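Local atomic coordinates of putative acyl-CoA N-acyltransferase (PDB entry 3LOD), a protein that probably transfers an acyl group from acyl-CoA to an amino group of its substrate. Residues Y4-E15 and A51-V62. Residues are numbered along the deposited sequence; the frame is centred on the assembly and turned at random.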
loop_
_atom_site.group_PDB
_atom_site.type_symbol
_atom_site.label_atom_id
_atom_site.label_comp_id
_atom_site.label_asym_id
_atom_site.label_seq_id
_atom_site.Cartn_x
_atom_site.Cartn_y
_atom_site.Cartn_z
ATOM N N TYR A 4 -17.366 4.916 -0.596
ATOM C CA TYR A 4 -16.839 3.591 -0.323
ATOM C C TYR A 4 -16.353 3.486 1.123
ATOM O O TYR A 4 -16.180 4.496 1.811
ATOM C CB TYR A 4 -15.619 3.375 -1.211
ATOM C CG TYR A 4 -15.935 3.284 -2.684
ATOM C CD1 TYR A 4 -15.672 2.095 -3.390
ATOM C CD2 TYR A 4 -16.532 4.370 -3.386
ATOM C CE1 TYR A 4 -15.966 1.982 -4.751
ATOM C CE2 TYR A 4 -16.821 4.265 -4.759
ATOM C CZ TYR A 4 -16.524 3.058 -5.421
ATOM O OH TYR A 4 -16.775 2.903 -6.736
ATOM N N THR A 5 -16.057 2.271 1.568
ATOM C CA THR A 5 -15.743 2.050 2.973
ATOM C C THR A 5 -14.285 1.538 3.146
ATOM O O THR A 5 -13.742 1.004 2.195
ATOM C CB THR A 5 -16.870 1.175 3.594
ATOM O OG1 THR A 5 -17.240 1.730 4.840
ATOM C CG2 THR A 5 -16.505 -0.278 3.790
ATOM N N ILE A 6 -13.639 1.734 4.307
ATOM C CA ILE A 6 -12.300 1.133 4.615
ATOM C C ILE A 6 -12.288 0.256 5.864
ATOM O O ILE A 6 -12.752 0.678 6.938
ATOM C CB ILE A 6 -11.200 2.194 4.807
ATOM C CG1 ILE A 6 -10.429 2.386 3.517
ATOM C CG2 ILE A 6 -10.174 1.718 5.788
ATOM C CD1 ILE A 6 -10.428 3.758 3.090
ATOM N N THR A 7 -11.751 -0.949 5.760
ATOM C CA THR A 7 -11.798 -1.853 6.905
ATOM C C THR A 7 -10.543 -2.641 6.969
ATOM O O THR A 7 -9.902 -2.834 5.940
ATOM C CB THR A 7 -12.916 -2.936 6.771
ATOM O OG1 THR A 7 -12.600 -3.843 5.687
ATOM C CG2 THR A 7 -14.321 -2.318 6.598
ATOM N N ASP A 8 -10.233 -3.160 8.148
ATOM C CA ASP A 8 -9.150 -4.111 8.284
ATOM C C ASP A 8 -9.428 -5.300 7.356
ATOM O O ASP A 8 -10.591 -5.551 7.026
ATOM C CB ASP A 8 -9.039 -4.597 9.732
ATOM C CG ASP A 8 -8.172 -3.675 10.622
ATOM O OD1 ASP A 8 -7.413 -2.850 10.069
ATOM O OD2 ASP A 8 -8.226 -3.802 11.879
ATOM N N ILE A 9 -8.370 -5.980 6.900
ATOM C CA ILE A 9 -8.450 -7.339 6.351
ATOM C C ILE A 9 -7.244 -8.183 6.765
ATOM O O ILE A 9 -6.106 -7.716 6.832
ATOM C CB ILE A 9 -8.516 -7.434 4.756
ATOM C CG1 ILE A 9 -8.015 -6.188 4.103
ATOM C CG2 ILE A 9 -9.869 -7.955 4.127
ATOM C CD1 ILE A 9 -6.600 -6.305 3.957
ATOM N N ALA A 10 -7.528 -9.456 6.997
ATOM C CA ALA A 10 -6.524 -10.513 7.081
ATOM C C ALA A 10 -5.831 -10.622 5.709
ATOM O O ALA A 10 -6.499 -10.713 4.675
ATOM C CB ALA A 10 -7.218 -11.891 7.491
ATOM N N PRO A 11 -4.491 -10.565 5.688
ATOM C CA PRO A 11 -3.781 -10.873 4.444
ATOM C C PRO A 11 -4.064 -12.315 3.954
ATOM O O PRO A 11 -3.603 -12.703 2.887
ATOM C CB PRO A 11 -2.301 -10.730 4.846
ATOM C CG PRO A 11 -2.295 -10.772 6.330
ATOM C CD PRO A 11 -3.565 -10.120 6.741
ATOM N N THR A 12 -4.804 -13.104 4.731
ATOM C CA THR A 12 -5.087 -14.478 4.339
ATOM C C THR A 12 -6.511 -14.658 3.802
ATOM O O THR A 12 -6.820 -15.654 3.152
ATOM C CB THR A 12 -4.784 -15.438 5.473
ATOM O OG1 THR A 12 -5.377 -14.931 6.673
ATOM C CG2 THR A 12 -3.268 -15.535 5.655
ATOM N N ASP A 13 -7.356 -13.671 4.090
ATOM C CA ASP A 13 -8.632 -13.462 3.417
ATOM C C ASP A 13 -8.511 -13.717 1.880
ATOM O O ASP A 13 -7.620 -13.126 1.168
ATOM C CB ASP A 13 -9.080 -12.018 3.737
ATOM C CG ASP A 13 -10.584 -11.734 3.461
ATOM O OD1 ASP A 13 -11.139 -12.055 2.368
ATOM O OD2 ASP A 13 -11.217 -11.114 4.356
ATOM N N ALA A 14 -9.396 -14.593 1.370
ATOM C CA ALA A 14 -9.481 -14.830 -0.079
ATOM C C ALA A 14 -9.640 -13.545 -0.925
ATOM O O ALA A 14 -9.140 -13.432 -2.062
ATOM C CB ALA A 14 -10.604 -15.819 -0.386
ATOM N N GLU A 15 -10.351 -12.574 -0.383
ATOM C CA GLU A 15 -10.561 -11.328 -1.095
ATOM C C GLU A 15 -9.251 -10.534 -1.241
ATOM O O GLU A 15 -9.047 -9.831 -2.250
ATOM C CB GLU A 15 -11.609 -10.484 -0.380
ATOM C CG GLU A 15 -13.013 -10.613 -0.911
ATOM C CD GLU A 15 -13.933 -9.644 -0.200
ATOM O OE1 GLU A 15 -13.998 -9.715 1.057
ATOM O OE2 GLU A 15 -14.553 -8.804 -0.900
ATOM N N ALA A 51 -3.013 -4.043 7.332
ATOM C CA ALA A 51 -3.583 -4.357 6.057
ATOM C C ALA A 51 -5.016 -3.854 6.056
ATOM O O ALA A 51 -5.796 -4.129 6.996
ATOM C CB ALA A 51 -3.565 -5.828 5.872
ATOM N N LEU A 52 -5.366 -3.152 4.989
ATOM C CA LEU A 52 -6.693 -2.522 4.841
ATOM C C LEU A 52 -7.319 -2.786 3.469
ATOM O O LEU A 52 -6.589 -3.025 2.491
ATOM C CB LEU A 52 -6.558 -1.003 5.012
ATOM C CG LEU A 52 -6.027 -0.433 6.336
ATOM C CD1 LEU A 52 -6.015 1.118 6.342
ATOM C CD2 LEU A 52 -6.772 -0.976 7.553
ATOM N N ALA A 53 -8.647 -2.693 3.387
ATOM C CA ALA A 53 -9.376 -2.836 2.095
ATOM C C ALA A 53 -10.347 -1.694 1.869
ATOM O O ALA A 53 -10.861 -1.125 2.834
ATOM C CB ALA A 53 -10.123 -4.137 2.054
ATOM N N ILE A 54 -10.600 -1.352 0.606
ATOM C CA ILE A 54 -11.698 -0.446 0.268
ATOM C C ILE A 54 -12.794 -1.202 -0.409
ATOM O O ILE A 54 -12.567 -1.985 -1.341
ATOM C CB ILE A 54 -11.309 0.622 -0.713
ATOM C CG1 ILE A 54 -9.847 0.824 -0.708
ATOM C CG2 ILE A 54 -11.952 1.998 -0.389
ATOM C CD1 ILE A 54 -9.456 1.321 -2.059
ATOM N N ARG A 55 -14.006 -0.909 0.023
ATOM C CA ARG A 55 -15.161 -1.676 -0.334
ATOM C C ARG A 55 -16.136 -0.755 -0.981
ATOM O O ARG A 55 -16.305 0.389 -0.573
ATOM C CB ARG A 55 -15.756 -2.316 0.917
ATOM C CG ARG A 55 -14.692 -2.782 1.921
ATOM C CD ARG A 55 -15.215 -3.725 3.011
ATOM N NE ARG A 55 -15.260 -5.075 2.465
ATOM C CZ ARG A 55 -14.437 -6.082 2.766
ATOM N NH1 ARG A 55 -13.474 -5.946 3.678
ATOM N NH2 ARG A 55 -14.618 -7.253 2.157
ATOM N N SER A 56 -16.770 -1.281 -2.009
ATOM C CA SER A 56 -17.839 -0.608 -2.673
ATOM C C SER A 56 -19.006 -0.422 -1.679
ATOM O O SER A 56 -18.932 -0.899 -0.526
ATOM C CB SER A 56 -18.246 -1.389 -3.928
ATOM O OG SER A 56 -19.086 -2.490 -3.621
ATOM N N PRO A 57 -20.048 0.332 -2.085
ATOM C CA PRO A 57 -21.234 0.286 -1.227
ATOM C C PRO A 57 -21.938 -1.097 -1.195
ATOM O O PRO A 57 -22.506 -1.432 -0.151
ATOM C CB PRO A 57 -22.112 1.414 -1.789
ATOM C CG PRO A 57 -21.080 2.443 -2.298
ATOM C CD PRO A 57 -20.086 1.507 -2.993
ATOM N N GLN A 58 -21.849 -1.896 -2.278
ATOM C CA GLN A 58 -22.249 -3.339 -2.234
ATOM C C GLN A 58 -21.556 -4.075 -1.076
ATOM O O GLN A 58 -22.203 -4.841 -0.346
ATOM C CB GLN A 58 -21.938 -4.117 -3.536
ATOM C CG GLN A 58 -22.705 -3.691 -4.784
ATOM C CD GLN A 58 -22.430 -2.236 -5.150
ATOM O OE1 GLN A 58 -23.355 -1.420 -5.187
ATOM N NE2 GLN A 58 -21.145 -1.892 -5.367
ATOM N N GLY A 59 -20.250 -3.831 -0.918
ATOM C CA GLY A 59 -19.443 -4.404 0.172
ATOM C C GLY A 59 -18.272 -5.206 -0.365
ATOM O O GLY A 59 -17.489 -5.760 0.401
ATOM N N GLU A 60 -18.186 -5.248 -1.693
ATOM C CA GLU A 60 -17.107 -5.829 -2.492
ATOM C C GLU A 60 -15.714 -5.151 -2.238
ATOM O O GLU A 60 -15.550 -3.935 -2.454
ATOM C CB GLU A 60 -17.559 -5.658 -3.967
ATOM C CG GLU A 60 -16.828 -6.432 -5.069
ATOM C CD GLU A 60 -17.012 -5.760 -6.491
ATOM O OE1 GLU A 60 -17.876 -4.834 -6.621
ATOM O OE2 GLU A 60 -16.277 -6.136 -7.467
ATOM N N ALA A 61 -14.717 -5.923 -1.784
ATOM C CA ALA A 61 -13.341 -5.418 -1.684
ATOM C C ALA A 61 -12.849 -5.124 -3.080
ATOM O O ALA A 61 -12.926 -5.948 -3.982
ATOM C CB ALA A 61 -12.463 -6.388 -1.054
ATOM N N VAL A 62 -12.336 -3.924 -3.256
ATOM C CA VAL A 62 -12.273 -3.323 -4.571
ATOM C C VAL A 62 -10.868 -2.722 -4.663
ATOM O O VAL A 62 -10.430 -2.296 -5.717
ATOM C CB VAL A 62 -13.498 -2.316 -4.696
ATOM C CG1 VAL A 62 -13.181 -0.876 -4.319
ATOM C CG2 VAL A 62 -14.217 -2.443 -6.014
HETATM O O HOH W 1 -12.647 -7.659 6.134
#
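Strand 5-8 pairs with strand 49-55 as an antiparallel edge ladder, and R55 ties both to the start of helix 14-26. T5 and R55 exchange two backbone bonds, T5 N to R55 O and R55 N to T5 O, both 2.9 Å. T7 and A53 form the next hydrogen-bonded pair. Just past the strand, I9 N still donates to A51 O at 3.2 Å.

R55 lies on the same face as T5, T7 and A53. Its CB and CG rest against T5 CG2. A bend at chi3 (82°) turns the guanidinium so that three oxygens meet its edge, near its plane. R55 NH1 donates to T7 OG1 at 3.0 Å, and the T7 hydroxyl in turn donates a hydrogen bond to D8 O. R55 NE donates almost straight to G59 O, 3.1 Å away. R55 NH2 forms a salt bridge with E15 OE1 at 2.8 Å; the hydrogen bond within it is weak, and the carboxylate is turned 53° from the guanidinium plane. This grip should fix the rotation of the guanidinium.

This is the N-terminal edge of the GNAT sheet: strand 5-8 is outermost, and the 56-60 turn leads from strand 49-55 into strand 61-69. E15 joins the helix to that hairpin with its other oxygen. E15 OE2 accepts from A61 N at 3.0 Å, on the syn side but tilted out of the carboxylate plane. D13 caps the same helix, its OD1 taking the N-H of E15.

I9 curls over the strand, with I9 CG1 3.6 Å from A53 CB and CD1 near A51 CB. On the other face I6 and I54 lie side by side; I6 and L52 also touch helix 91-104. At the hairpin end, P57 CD sits over one face of the Y4 ring, while V62 CG1 approaches the ring obliquely.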